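Local coordinates for protein 2-hydroxyisobutanoyl-CoA mutase large subunit (Aquincola tertiaricarbonis, PDB 4R3U) that catalyses, together with its small cobalamin-binding subunit, the isomerization of 2-hydroxyisobutyryl-CoA and (S)-3-hydroxybutyryl-CoA, at residues G53-Q58 with S263-A268; R317-K322 with K432-L437; E441-T446 with Q452-K457. One frame throughout, in Å; residues are numbered along the deposited sequence.

Interaction 1: residues G53-Q58 with S263-A268; sequences GDFPVQ and SPLQEA
A single water joins G53 to L265, and it is the polar link of an otherwise apolar contact. It donates to G53 O at 2.8 Å and accepts from L265 N at 2.9 Å. L265 N belongs to the first turn of helix 264-283, where backbone N-H groups lack an acceptor in the helix itself. Next to the water, G53 has no side chain, and its CA packs directly on the P264 ring, 3.4 Å from P264 CD. F55 then meets L265 edge-on. The methyl L265 CD2 sits near the plane of the ring, 4.0 Å from F55 CE1, and the two side chains cross at about a right angle. With CG anti to the backbone N (chi1 -179°), L265 brings both CB and CD2 to F55 CE1.

The start of the helix is a capping box. Q266 N donates to S263 OG at 3.0 Å, and S263 N donates back to Q266 OE1 at 2.9 Å. S263 N lies 46° out of the plane of the Q266 side-chain carbonyl. Y429 of helix 420-442 stacks on F55 and touches P264, while D54 makes a salt bridge to R469. Two N-H groups of the first helical turn are thus met in different ways: Q266 N by S263 OG, and L265 N by the water that G53 O holds in loop 53-55.

Interaction 2: residues R317-K322 with K432-L437; sequences RRCYAK and KIFEIL
Helix 306-327 follows one strand of the TIM-type barrel, 298-302, and precedes another, 340-344. Helix 420-442 packs against it, and C319 and F434 carry the contact. The axes of the two short segments come no closer than 11.0 Å and cross at -48°, so side chains have to bridge the gap.

C319 is the centre. Its SG lies 3.7 Å from F434 CE2 and 4.2 Å from the ring centroid. The line from centroid to sulfur runs 31° off the ring normal. This is an oblique sulfur-aromatic contact. The same sulfur meets I433 CG2 at 3.8 Å, so one sulfur touches both an aliphatic branch and an aromatic ring of neighbouring residues. The chi1 of C319 (-69°) sets SG beside the backbone N and trans to the carbonyl carbon, which places it toward helix 420-442 and against I433 and F434. F434 starts from a bond that does not aim at helix 306-327, yet the far end of its ring arrives there. F434 CZ comes within 3.7 Å of C319 CA, and within 4.1 Å of K322 CB. Both approach the ring at a slant.

K322 contributes only its first methylene here. Its chain is extended beyond CG, and NZ makes salt bridges to E430, on the same helix as F434, and to D73. R318 joins E430 as well, so charged pairs also link the two helices.

Further along, I323 of helix 306-327 packs on F434 and L437. Helix 264-283 borders both partners: L272 touches C319, and A269 touches I436. On the other side of helix 306-327, Y320 meets F298 of strand 298-302 edge-to-face.

Interaction 3: residues E441-T446 with Q452-K457; sequences EKRGGT and QGWFQK
R443 lies across W454, with R443 NE 3.6 Å from W454 NE1. W454 NE1 sits over one face of the guanidinium, toward its rim. The methylene R443 CD is in turn 3.5 Å above the indole plane, also off toward the rim. The side chains cross at about a right angle. The guanidinium and indole planes are 35° apart, so the two groups overlap at their rims and are not parallel. At the other end, T446 O approaches the edge of F455 in the plane of the ring, 3.5 Å from F455 CE2, and T446 CG2 touches the same carbon. W454 and F455 also meet: W454 CE3 lies 3.7 Å over the centre of the F455 ring.

Both segments hold a helix-to-helix turn. G444 ends helix 420-442 in a Schellman motif, and G445 is the N-cap of helix 446-451. G453 does both jobs at once, closing helix 446-451 with a Schellman motif and capping helix 454-472.

Beyond these turns, E439 makes a salt bridge to R443 NE and also touches W454. V440 and L449 pack on W454 and F455. F270 of helix 264-283 meets the F455 ring edge-to-face.

Interactions 1 and 2 touch directly, with centres 14 Å apart. L265 of interaction 1 bridges them: its CG lies 3.6 Å from I436 CD1, and its CD1 lies 3.6 Å from K432 CB. A268 CB also reaches I433 CD1 at 3.7 Å. Interactions 2 and 3 both use helix 420-442, and their centres are 17 Å apart. Their segments adjoin in sequence and make no other touch. Interaction 3 comes about 6 Å from interaction 1 at the nearest atoms without touching it. Interactions 1 and 2 lie away from the substrate and cobalamin sites. In interaction 3, the side chain of F455 is about 12 Å from that of the substrate-binding H256, and also about 12 Å from the bound cobalamin.

Interaction 1: residues G53-Q58 with S263-A268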
loop_
_atom_site.group_PDB
_atom_site.type_symbol
_atom_site.label_atom_id
_atom_site.label_comp_id
_atom_site.label_asym_id
_atom_site.label_seq_id
_atom_site.Cartn_x
_atom_site.Cartn_y
_atom_site.Cartn_z
ATOM N N GLY A 53 10.128 16.754 3.012
ATOM C CA GLY A 53 10.996 17.349 4.022
ATOM C C GLY A 53 11.984 18.376 3.507
ATOM O O GLY A 53 12.906 18.744 4.233
ATOM N N ASP A 54 11.772 18.855 2.252
ATOM C CA ASP A 54 12.533 19.909 1.561
ATOM C C ASP A 54 14.001 19.635 1.211
ATOM O O ASP A 54 14.790 20.567 1.048
ATOM C CB ASP A 54 12.354 21.268 2.249
ATOM C CG ASP A 54 11.260 22.141 1.700
ATOM O OD1 ASP A 54 10.355 21.607 1.011
ATOM O OD2 ASP A 54 11.278 23.353 1.990
ATOM N N PHE A 55 14.366 18.368 1.086
ATOM C CA PHE A 55 15.719 18.017 0.668
ATOM C C PHE A 55 15.695 17.947 -0.847
ATOM O O PHE A 55 14.815 17.275 -1.395
ATOM C CB PHE A 55 16.128 16.652 1.241
ATOM C CG PHE A 55 16.781 16.681 2.594
ATOM C CD1 PHE A 55 16.153 17.284 3.672
ATOM C CD2 PHE A 55 18.007 16.054 2.805
ATOM C CE1 PHE A 55 16.755 17.306 4.926
ATOM C CE2 PHE A 55 18.601 16.049 4.069
ATOM C CZ PHE A 55 17.968 16.674 5.123
ATOM N N PRO A 56 16.593 18.664 -1.554
ATOM C CA PRO A 56 16.591 18.575 -3.026
ATOM C C PRO A 56 17.036 17.185 -3.504
ATOM O O PRO A 56 17.972 16.584 -2.947
ATOM C CB PRO A 56 17.554 19.682 -3.461
ATOM C CG PRO A 56 18.448 19.911 -2.300
ATOM C CD PRO A 56 17.682 19.540 -1.058
ATOM N N VAL A 57 16.332 16.664 -4.530
ATOM C CA VAL A 57 16.623 15.357 -5.114
ATOM C C VAL A 57 17.126 15.443 -6.553
ATOM O O VAL A 57 16.701 16.329 -7.310
ATOM C CB VAL A 57 15.488 14.323 -4.939
ATOM C CG1 VAL A 57 15.218 14.064 -3.471
ATOM C CG2 VAL A 57 14.208 14.742 -5.667
ATOM N N GLN A 58 18.069 14.543 -6.913
ATOM C CA GLN A 58 18.597 14.462 -8.280
ATOM C C GLN A 58 17.622 13.617 -9.152
ATOM O O GLN A 58 16.840 12.832 -8.607
ATOM C CB GLN A 58 19.992 13.802 -8.295
ATOM C CG GLN A 58 21.089 14.566 -7.504
ATOM C CD GLN A 58 22.359 13.758 -7.294
ATOM O OE1 GLN A 58 22.601 12.736 -7.929
ATOM N NE2 GLN A 58 23.197 14.184 -6.387
ATOM N N SER A 263 9.487 19.030 9.980
ATOM C CA SER A 263 10.041 18.350 8.836
ATOM C C SER A 263 10.648 17.041 9.382
ATOM O O SER A 263 10.962 16.974 10.584
ATOM C CB SER A 263 11.156 19.206 8.227
ATOM O OG SER A 263 12.179 19.361 9.193
ATOM N N PRO A 264 10.898 16.018 8.525
ATOM C CA PRO A 264 11.613 14.821 8.997
ATOM C C PRO A 264 13.002 15.129 9.620
ATOM O O PRO A 264 13.426 14.431 10.529
ATOM C CB PRO A 264 11.729 13.983 7.721
ATOM C CG PRO A 264 10.569 14.414 6.892
ATOM C CD PRO A 264 10.545 15.884 7.099
ATOM N N LEU A 265 13.685 16.187 9.161
ATOM C CA LEU A 265 14.978 16.614 9.700
ATOM C C LEU A 265 14.828 17.184 11.109
ATOM O O LEU A 265 15.648 16.882 11.970
ATOM C CB LEU A 265 15.679 17.637 8.779
ATOM C CG LEU A 265 17.072 18.145 9.249
ATOM C CD1 LEU A 265 18.075 16.989 9.413
ATOM C CD2 LEU A 265 17.599 19.211 8.327
ATOM N N GLN A 266 13.792 18.002 11.344
ATOM C CA GLN A 266 13.508 18.564 12.671
ATOM C C GLN A 266 13.111 17.431 13.617
ATOM O O GLN A 266 13.598 17.366 14.744
ATOM C CB GLN A 266 12.424 19.642 12.602
ATOM C CG GLN A 266 12.892 20.944 11.957
ATOM C CD GLN A 266 11.761 21.748 11.361
ATOM O OE1 GLN A 266 10.597 21.356 11.368
ATOM N NE2 GLN A 266 12.083 22.863 10.761
ATOM N N GLU A 267 12.322 16.483 13.120
ATOM C CA GLU A 267 11.907 15.323 13.882
ATOM C C GLU A 267 13.127 14.549 14.398
ATOM O O GLU A 267 13.308 14.424 15.619
ATOM C CB GLU A 267 11.016 14.412 13.027
ATOM C CG GLU A 267 10.706 13.128 13.769
ATOM C CD GLU A 267 10.053 12.013 12.998
ATOM O OE1 GLU A 267 9.923 12.137 11.762
ATOM O OE2 GLU A 267 9.697 10.995 13.635
ATOM N N ALA A 268 13.963 14.062 13.461
ATOM C CA ALA A 268 15.184 13.307 13.734
ATOM C C ALA A 268 16.142 14.059 14.663
ATOM O O ALA A 268 16.521 13.540 15.719
ATOM C CB ALA A 268 15.886 12.946 12.417
HETATM O O HOH W 1 13.444 17.282 6.509
#

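Interaction 2: residues R317-K322 with K432-L437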
loop_
_atom_site.group_PDB
_atom_site.type_symbol
_atom_site.label_atom_id
_atom_site.label_comp_id
_atom_site.label_asym_id
_atom_site.label_seq_id
_atom_site.Cartn_x
_atom_site.Cartn_y
_atom_site.Cartn_z
ATOM N N ARG A 317 19.587 5.778 13.169
ATOM C CA ARG A 317 20.331 4.655 13.745
ATOM C C ARG A 317 21.820 4.895 13.714
ATOM O O ARG A 317 22.494 4.560 14.694
ATOM C CB ARG A 317 19.992 3.342 13.039
ATOM C CG ARG A 317 18.820 2.599 13.668
ATOM C CD ARG A 317 18.814 1.117 13.331
ATOM N NE ARG A 317 18.679 0.907 11.889
ATOM C CZ ARG A 317 17.525 0.738 11.252
ATOM N NH1 ARG A 317 16.389 0.665 11.932
ATOM N NH2 ARG A 317 17.502 0.606 9.937
ATOM N N ARG A 318 22.341 5.469 12.594
ATOM C CA ARG A 318 23.772 5.761 12.405
ATOM C C ARG A 318 24.240 6.881 13.331
ATOM O O ARG A 318 25.280 6.744 13.974
ATOM C CB ARG A 318 24.089 6.085 10.929
ATOM C CG ARG A 318 25.588 6.257 10.632
ATOM C CD ARG A 318 25.915 5.857 9.221
ATOM N NE ARG A 318 25.734 6.959 8.287
ATOM C CZ ARG A 318 25.527 6.824 6.980
ATOM N NH1 ARG A 318 25.432 7.893 6.208
ATOM N NH2 ARG A 318 25.421 5.619 6.435
ATOM N N CYS A 319 23.464 7.986 13.394
ATOM C CA CYS A 319 23.709 9.165 14.233
ATOM C C CYS A 319 23.726 8.777 15.708
ATOM O O CYS A 319 24.656 9.135 16.436
ATOM C CB CYS A 319 22.672 10.249 13.947
ATOM S SG CYS A 319 22.820 11.007 12.311
ATOM N N TYR A 320 22.725 7.983 16.117
ATOM C CA TYR A 320 22.592 7.472 17.468
ATOM C C TYR A 320 23.798 6.637 17.869
ATOM O O TYR A 320 24.333 6.860 18.955
ATOM C CB TYR A 320 21.305 6.645 17.611
ATOM C CG TYR A 320 21.163 5.999 18.975
ATOM C CD1 TYR A 320 20.835 6.758 20.097
ATOM C CD2 TYR A 320 21.364 4.631 19.146
ATOM C CE1 TYR A 320 20.689 6.170 21.354
ATOM C CE2 TYR A 320 21.222 4.033 20.393
ATOM C CZ TYR A 320 20.888 4.808 21.495
ATOM O OH TYR A 320 20.752 4.227 22.725
ATOM N N ALA A 321 24.227 5.678 16.999
ATOM C CA ALA A 321 25.401 4.835 17.263
ATOM C C ALA A 321 26.643 5.695 17.510
ATOM O O ALA A 321 27.318 5.511 18.537
ATOM C CB ALA A 321 25.648 3.894 16.109
ATOM N N LYS A 322 26.896 6.674 16.590
ATOM C CA LYS A 322 28.043 7.574 16.638
ATOM C C LYS A 322 28.076 8.425 17.901
ATOM O O LYS A 322 29.141 8.574 18.487
ATOM C CB LYS A 322 28.138 8.418 15.355
ATOM C CG LYS A 322 28.568 7.594 14.153
ATOM C CD LYS A 322 28.520 8.346 12.829
ATOM C CE LYS A 322 29.194 7.516 11.755
ATOM N NZ LYS A 322 29.378 8.271 10.488
ATOM N N LYS A 432 23.122 16.748 8.035
ATOM C CA LYS A 432 22.157 17.803 8.386
ATOM C C LYS A 432 21.711 17.691 9.825
ATOM O O LYS A 432 21.561 18.723 10.485
ATOM C CB LYS A 432 20.970 17.854 7.412
ATOM C CG LYS A 432 21.300 18.343 5.997
ATOM C CD LYS A 432 21.475 19.852 5.876
ATOM C CE LYS A 432 22.265 20.194 4.631
ATOM N NZ LYS A 432 22.814 21.578 4.674
ATOM N N ILE A 433 21.574 16.442 10.341
ATOM C CA ILE A 433 21.237 16.163 11.751
ATOM C C ILE A 433 22.378 16.646 12.657
ATOM O O ILE A 433 22.116 17.372 13.615
ATOM C CB ILE A 433 20.915 14.659 12.000
ATOM C CG1 ILE A 433 19.488 14.280 11.516
ATOM C CG2 ILE A 433 21.143 14.239 13.476
ATOM C CD1 ILE A 433 19.353 12.754 11.064
ATOM N N PHE A 434 23.638 16.256 12.349
ATOM C CA PHE A 434 24.786 16.652 13.170
ATOM C C PHE A 434 24.979 18.161 13.252
ATOM O O PHE A 434 25.269 18.687 14.330
ATOM C CB PHE A 434 26.071 15.909 12.775
ATOM C CG PHE A 434 26.113 14.507 13.316
ATOM C CD1 PHE A 434 25.942 14.263 14.673
ATOM C CD2 PHE A 434 26.336 13.426 12.471
ATOM C CE1 PHE A 434 25.950 12.960 15.165
ATOM C CE2 PHE A 434 26.335 12.120 12.967
ATOM C CZ PHE A 434 26.151 11.895 14.304
ATOM N N GLU A 435 24.756 18.839 12.117
ATOM C CA GLU A 435 24.790 20.272 11.888
ATOM C C GLU A 435 23.758 20.956 12.824
ATOM O O GLU A 435 24.092 21.959 13.439
ATOM C CB GLU A 435 24.410 20.468 10.418
ATOM C CG GLU A 435 24.997 21.647 9.687
ATOM C CD GLU A 435 24.789 21.480 8.198
ATOM O OE1 GLU A 435 23.725 21.906 7.695
ATOM O OE2 GLU A 435 25.664 20.867 7.541
ATOM N N ILE A 436 22.534 20.389 12.972
ATOM C CA ILE A 436 21.501 20.910 13.874
ATOM C C ILE A 436 21.891 20.709 15.338
ATOM O O ILE A 436 21.821 21.654 16.130
ATOM C CB ILE A 436 20.086 20.352 13.566
ATOM C CG1 ILE A 436 19.586 20.794 12.152
ATOM C CG2 ILE A 436 19.070 20.683 14.707
ATOM C CD1 ILE A 436 18.049 20.443 11.845
ATOM N N LEU A 437 22.311 19.480 15.685
ATOM C CA LEU A 437 22.767 19.087 17.026
ATOM C C LEU A 437 23.909 19.996 17.540
ATOM O O LEU A 437 23.981 20.285 18.740
ATOM C CB LEU A 437 23.230 17.614 17.025
ATOM C CG LEU A 437 22.143 16.542 16.964
ATOM C CD1 LEU A 437 22.770 15.176 16.965
ATOM C CD2 LEU A 437 21.188 16.655 18.141
#

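Interaction 3: residues E441-T446 with Q452-K457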
loop_
_atom_site.group_PDB
_atom_site.type_symbol
_atom_site.label_atom_id
_atom_site.label_comp_id
_atom_site.label_asym_id
_atom_site.label_seq_id
_atom_site.Cartn_x
_atom_site.Cartn_y
_atom_site.Cartn_z
ATOM N N GLU A 441 23.828 22.929 20.731
ATOM C CA GLU A 441 24.899 23.006 21.713
ATOM C C GLU A 441 25.496 24.432 21.752
ATOM O O GLU A 441 25.625 25.007 22.837
ATOM C CB GLU A 441 25.950 21.947 21.387
ATOM C CG GLU A 441 26.995 21.754 22.461
ATOM C CD GLU A 441 28.051 20.734 22.089
ATOM O OE1 GLU A 441 27.690 19.544 21.953
ATOM O OE2 GLU A 441 29.238 21.112 21.968
ATOM N N LYS A 442 25.791 25.012 20.570
ATOM C CA LYS A 442 26.313 26.367 20.407
ATOM C C LYS A 442 25.352 27.399 20.979
ATOM O O LYS A 442 25.807 28.399 21.520
ATOM C CB LYS A 442 26.554 26.673 18.921
ATOM C CG LYS A 442 27.884 26.158 18.399
ATOM C CD LYS A 442 28.828 27.303 18.058
ATOM C CE LYS A 442 30.200 26.783 17.679
ATOM N NZ LYS A 442 30.800 27.509 16.519
ATOM N N ARG A 443 24.028 27.167 20.852
ATOM C CA ARG A 443 23.016 28.093 21.334
ATOM C C ARG A 443 22.681 27.939 22.833
ATOM O O ARG A 443 21.860 28.705 23.370
ATOM C CB ARG A 443 21.773 28.070 20.444
ATOM C CG ARG A 443 21.930 28.754 19.087
ATOM C CD ARG A 443 20.628 28.617 18.294
ATOM N NE ARG A 443 20.719 29.120 16.923
ATOM C CZ ARG A 443 20.588 30.396 16.577
ATOM N NH1 ARG A 443 20.370 31.324 17.500
ATOM N NH2 ARG A 443 20.687 30.755 15.304
ATOM N N GLY A 444 23.343 26.993 23.503
ATOM C CA GLY A 444 23.183 26.799 24.939
ATOM C C GLY A 444 22.413 25.589 25.433
ATOM O O GLY A 444 22.043 25.530 26.612
ATOM N N GLY A 445 22.168 24.619 24.558
ATOM C CA GLY A 445 21.478 23.406 24.978
ATOM C C GLY A 445 19.984 23.399 24.744
ATOM O O GLY A 445 19.372 24.429 24.450
ATOM N N THR A 446 19.402 22.214 24.919
ATOM C CA THR A 446 18.007 21.889 24.686
ATOM C C THR A 446 17.092 22.700 25.555
ATOM O O THR A 446 16.255 23.416 25.017
ATOM C CB THR A 446 17.816 20.369 24.789
ATOM O OG1 THR A 446 18.601 19.730 23.790
ATOM C CG2 THR A 446 16.401 19.942 24.668
ATOM N N GLN A 452 13.469 29.386 25.205
ATOM C CA GLN A 452 13.464 30.486 24.220
ATOM C C GLN A 452 12.370 30.239 23.134
ATOM O O GLN A 452 12.136 31.112 22.293
ATOM C CB GLN A 452 14.851 30.625 23.538
ATOM C CG GLN A 452 16.001 31.166 24.416
ATOM C CD GLN A 452 17.391 31.001 23.779
ATOM O OE1 GLN A 452 17.556 30.983 22.547
ATOM N NE2 GLN A 452 18.438 30.882 24.602
ATOM N N GLY A 453 11.773 29.036 23.135
ATOM C CA GLY A 453 10.772 28.592 22.171
ATOM C C GLY A 453 11.315 28.386 20.770
ATOM O O GLY A 453 10.563 28.472 19.795
ATOM N N TRP A 454 12.628 28.112 20.666
ATOM C CA TRP A 454 13.374 27.941 19.424
ATOM C C TRP A 454 12.933 26.738 18.572
ATOM O O TRP A 454 12.803 26.871 17.346
ATOM C CB TRP A 454 14.879 27.887 19.738
ATOM C CG TRP A 454 15.798 27.798 18.548
ATOM C CD1 TRP A 454 16.330 28.836 17.840
ATOM C CD2 TRP A 454 16.383 26.601 18.009
ATOM N NE1 TRP A 454 17.203 28.359 16.886
ATOM C CE2 TRP A 454 17.257 26.993 16.972
ATOM C CE3 TRP A 454 16.261 25.232 18.313
ATOM C CZ2 TRP A 454 18.010 26.071 16.246
ATOM C CZ3 TRP A 454 16.988 24.314 17.577
ATOM C CH2 TRP A 454 17.865 24.734 16.567
ATOM N N PHE A 455 12.751 25.571 19.207
ATOM C CA PHE A 455 12.336 24.333 18.553
ATOM C C PHE A 455 10.958 24.504 17.997
ATOM O O PHE A 455 10.732 24.228 16.825
ATOM C CB PHE A 455 12.350 23.152 19.554
ATOM C CG PHE A 455 13.733 22.756 20.026
ATOM C CD1 PHE A 455 14.576 21.995 19.214
ATOM C CD2 PHE A 455 14.198 23.148 21.277
ATOM C CE1 PHE A 455 15.855 21.639 19.647
ATOM C CE2 PHE A 455 15.456 22.749 21.722
ATOM C CZ PHE A 455 16.280 22.002 20.905
ATOM N N GLN A 456 10.046 24.975 18.859
ATOM C CA GLN A 456 8.626 25.236 18.628
ATOM C C GLN A 456 8.435 26.247 17.477
ATOM O O GLN A 456 7.521 26.066 16.677
ATOM C CB GLN A 456 7.926 25.731 19.929
ATOM C CG GLN A 456 8.187 24.880 21.218
ATOM C CD GLN A 456 9.427 25.226 22.081
ATOM O OE1 GLN A 456 10.596 25.017 21.704
ATOM N NE2 GLN A 456 9.195 25.670 23.322
ATOM N N LYS A 457 9.302 27.272 17.364
ATOM C CA LYS A 457 9.183 28.270 16.299
ATOM C C LYS A 457 9.555 27.663 14.959
ATOM O O LYS A 457 8.931 27.985 13.945
ATOM C CB LYS A 457 9.978 29.546 16.600
ATOM C CG LYS A 457 9.241 30.485 17.555
ATOM C CD LYS A 457 10.168 31.550 18.186
ATOM C CE LYS A 457 9.473 32.381 19.238
ATOM N NZ LYS A 457 10.437 33.215 20.007
#